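PDB 3SLR: BF1531-like N-terminal domain-containing protein from Bacteroides fragilis, which is of uncharacterised function but binds magnesium through its phosphatase-like domain and may hydrolyse ester bonds. Local coordinates for residues 106-111 with 152-157. Sequence-based numbering, arbitrary orientation.
Sequences DDRLDF and TKLNYE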
loop_
_atom_site.group_PDB
_atom_site.type_symbol
_atom_site.label_atom_id
_atom_site.label_comp_id
_atom_site.label_asym_id
_atom_site.label_seq_id
_atom_site.Cartn_x
_atom_site.Cartn_y
_atom_site.Cartn_z
ATOM N N ASP A 106 19.625 17.793 3.499
ATOM C CA ASP A 106 19.642 18.794 2.428
ATOM C C ASP A 106 20.318 18.281 1.156
ATOM O O ASP A 106 19.810 18.476 0.057
ATOM C CB ASP A 106 20.328 20.082 2.892
ATOM C CG ASP A 106 19.494 20.868 3.893
ATOM O OD1 ASP A 106 18.253 20.733 3.880
ATOM O OD2 ASP A 106 20.091 21.635 4.683
ATOM N N ASP A 107 21.462 17.627 1.304
ATOM C CA ASP A 107 22.179 17.117 0.137
ATOM C C ASP A 107 21.383 16.046 -0.609
ATOM O O ASP A 107 21.338 16.031 -1.846
ATOM C CB ASP A 107 23.547 16.555 0.538
ATOM C CG ASP A 107 24.538 17.640 0.943
ATOM O OD1 ASP A 107 24.277 18.839 0.687
ATOM O OD2 ASP A 107 25.596 17.288 1.508
ATOM N N ARG A 108 20.776 15.139 0.151
ATOM C CA ARG A 108 19.994 14.057 -0.431
ATOM C C ARG A 108 18.783 14.669 -1.125
ATOM O O ARG A 108 18.449 14.296 -2.258
ATOM C CB ARG A 108 19.581 13.061 0.665
ATOM C CG ARG A 108 18.725 11.879 0.195
ATOM C CD ARG A 108 19.343 11.128 -0.991
ATOM N NE ARG A 108 20.758 10.743 -0.824
ATOM C CZ ARG A 108 21.184 9.573 -0.338
ATOM N NH1 ARG A 108 20.322 8.661 0.094
ATOM N NH2 ARG A 108 22.485 9.317 -0.258
ATOM N N LEU A 109 18.159 15.645 -0.467
ATOM C CA LEU A 109 17.002 16.330 -1.044
ATOM C C LEU A 109 17.386 17.048 -2.337
ATOM O O LEU A 109 16.629 17.039 -3.297
ATOM C CB LEU A 109 16.380 17.308 -0.045
ATOM C CG LEU A 109 15.655 16.674 1.145
ATOM C CD1 LEU A 109 15.442 17.706 2.224
ATOM C CD2 LEU A 109 14.313 16.103 0.678
ATOM N N ASP A 110 18.568 17.655 -2.367
ATOM C CA ASP A 110 19.051 18.273 -3.594
ATOM C C ASP A 110 19.154 17.245 -4.724
ATOM O O ASP A 110 18.777 17.524 -5.868
ATOM C CB ASP A 110 20.408 18.960 -3.377
ATOM C CG ASP A 110 20.285 20.283 -2.629
ATOM O OD1 ASP A 110 19.158 20.813 -2.520
ATOM O OD2 ASP A 110 21.327 20.801 -2.161
ATOM N N PHE A 111 19.673 16.059 -4.415
ATOM C CA PHE A 111 19.797 15.042 -5.448
ATOM C C PHE A 111 18.416 14.621 -5.947
ATOM O O PHE A 111 18.198 14.447 -7.152
ATOM C CB PHE A 111 20.550 13.806 -4.967
ATOM C CG PHE A 111 20.566 12.711 -5.991
ATOM C CD1 PHE A 111 21.380 12.813 -7.111
ATOM C CD2 PHE A 111 19.731 11.614 -5.870
ATOM C CE1 PHE A 111 21.376 11.825 -8.086
ATOM C CE2 PHE A 111 19.719 10.617 -6.843
ATOM C CZ PHE A 111 20.548 10.724 -7.954
ATOM N N THR A 152 14.383 12.345 9.986
ATOM C CA THR A 152 13.042 12.875 10.195
ATOM C C THR A 152 12.785 14.091 9.302
ATOM O O THR A 152 11.728 14.208 8.675
ATOM C CB THR A 152 12.844 13.234 11.676
ATOM O OG1 THR A 152 13.120 12.076 12.473
ATOM C CG2 THR A 152 11.403 13.715 11.944
ATOM N N LYS A 153 13.764 14.981 9.232
ATOM C CA LYS A 153 13.721 16.110 8.302
ATOM C C LYS A 153 13.609 15.617 6.856
ATOM O O LYS A 153 12.762 16.084 6.083
ATOM C CB LYS A 153 14.981 16.978 8.468
ATOM C CG LYS A 153 15.147 18.064 7.403
ATOM C CD LYS A 153 16.393 18.915 7.681
ATOM C CE LYS A 153 16.719 19.845 6.511
ATOM N NZ LYS A 153 17.912 20.706 6.803
ATOM N N LEU A 154 14.478 14.680 6.485
ATOM C CA LEU A 154 14.477 14.133 5.127
ATOM C C LEU A 154 13.108 13.570 4.719
ATOM O O LEU A 154 12.608 13.877 3.643
ATOM C CB LEU A 154 15.566 13.068 4.984
ATOM C CG LEU A 154 15.714 12.313 3.656
ATOM C CD1 LEU A 154 15.927 13.271 2.492
ATOM C CD2 LEU A 154 16.870 11.332 3.759
ATOM N N ASN A 155 12.501 12.744 5.567
ATOM C CA ASN A 155 11.232 12.112 5.192
ATOM C C ASN A 155 10.116 13.134 5.050
ATOM O O ASN A 155 9.240 13.006 4.182
ATOM C CB ASN A 155 10.836 11.021 6.189
ATOM C CG ASN A 155 11.520 9.711 5.902
ATOM O OD1 ASN A 155 11.656 9.322 4.744
ATOM N ND2 ASN A 155 11.984 9.031 6.948
ATOM N N TYR A 156 10.151 14.153 5.900
ATOM C CA TYR A 156 9.170 15.232 5.825
ATOM C C TYR A 156 9.307 16.003 4.515
ATOM O O TYR A 156 8.331 16.188 3.790
ATOM C CB TYR A 156 9.297 16.175 7.028
ATOM C CG TYR A 156 8.440 17.425 6.921
ATOM C CD1 TYR A 156 7.050 17.345 6.892
ATOM C CD2 TYR A 156 9.028 18.683 6.848
ATOM C CE1 TYR A 156 6.268 18.490 6.786
ATOM C CE2 TYR A 156 8.264 19.827 6.743
ATOM C CZ TYR A 156 6.886 19.725 6.711
ATOM O OH TYR A 156 6.145 20.872 6.606
ATOM N N GLU A 157 10.522 16.435 4.201
ATOM C CA GLU A 157 10.739 17.205 2.976
ATOM C C GLU A 157 10.510 16.383 1.707
ATOM O O GLU A 157 10.101 16.923 0.687
ATOM C CB GLU A 157 12.137 17.831 2.963
ATOM C CG GLU A 157 12.351 18.873 4.057
ATOM C CD GLU A 157 11.384 20.052 3.977
ATOM O OE1 GLU A 157 10.676 20.207 2.953
ATOM O OE2 GLU A 157 11.334 20.833 4.951
HETATM O O HOH W 1 20.219 18.728 6.252
#
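Helices 104-118 and 147-164 run side by side in the FkbH N-terminal domain, an alpha/beta domain of the SGNH hydrolase clan built on a five-stranded parallel sheet, away from the magnesium site of the phosphatase domain. Helix 104-118 leads into strand 122-126, and helix 147-164 links that strand to the edge strand 168-171. Their segments 106-111 and 152-157 cross at -26° with axes 9.8 Å apart, both heading the same way. Leu-109 is the main apolar bridge. Its CG and CD2 meet the CD1 methyl of Leu-154, Leu-109 CG lying 3.7 Å from Leu-154 CD1, as the two side chains overlap alongside, pointing oppositely. Both methyls of Leu-109 also rest on the aliphatic root of Glu-157, closest at 3.4 Å between Leu-109 CD1 and Glu-157 CB, the two chains roughly perpendicular. A bend at chi2 then turns the Glu-157 carboxylate from this contact, and OE1 bonds to Asn-160 ND2. Arg-108 adds its own aliphatic part: Arg-108 CG lies 3.9 Å from Leu-154 CD1, after which bends at chi2 and chi3 carry the guanidinium off to Tyr-128 OH. Leu-89 of helix 86-94 touches both Arg-108 and Leu-154, placing a third helix against this side of the pair. Beyond the leucines, Lys-153 stretches out fully, CG anti to the backbone N (chi1 171°), and brings its ammonium group to Asp-106 in a salt bridge. Lys-153 NZ stands 2.9 Å from Asp-106 OD1, approaching from above the carboxylate plane, 41° out of it, while the second bond, to OD2, is weak. A water bridges the same pair of residues, accepting from Lys-153 NZ and, at 3.0 Å, from the backbone N of Asp-106.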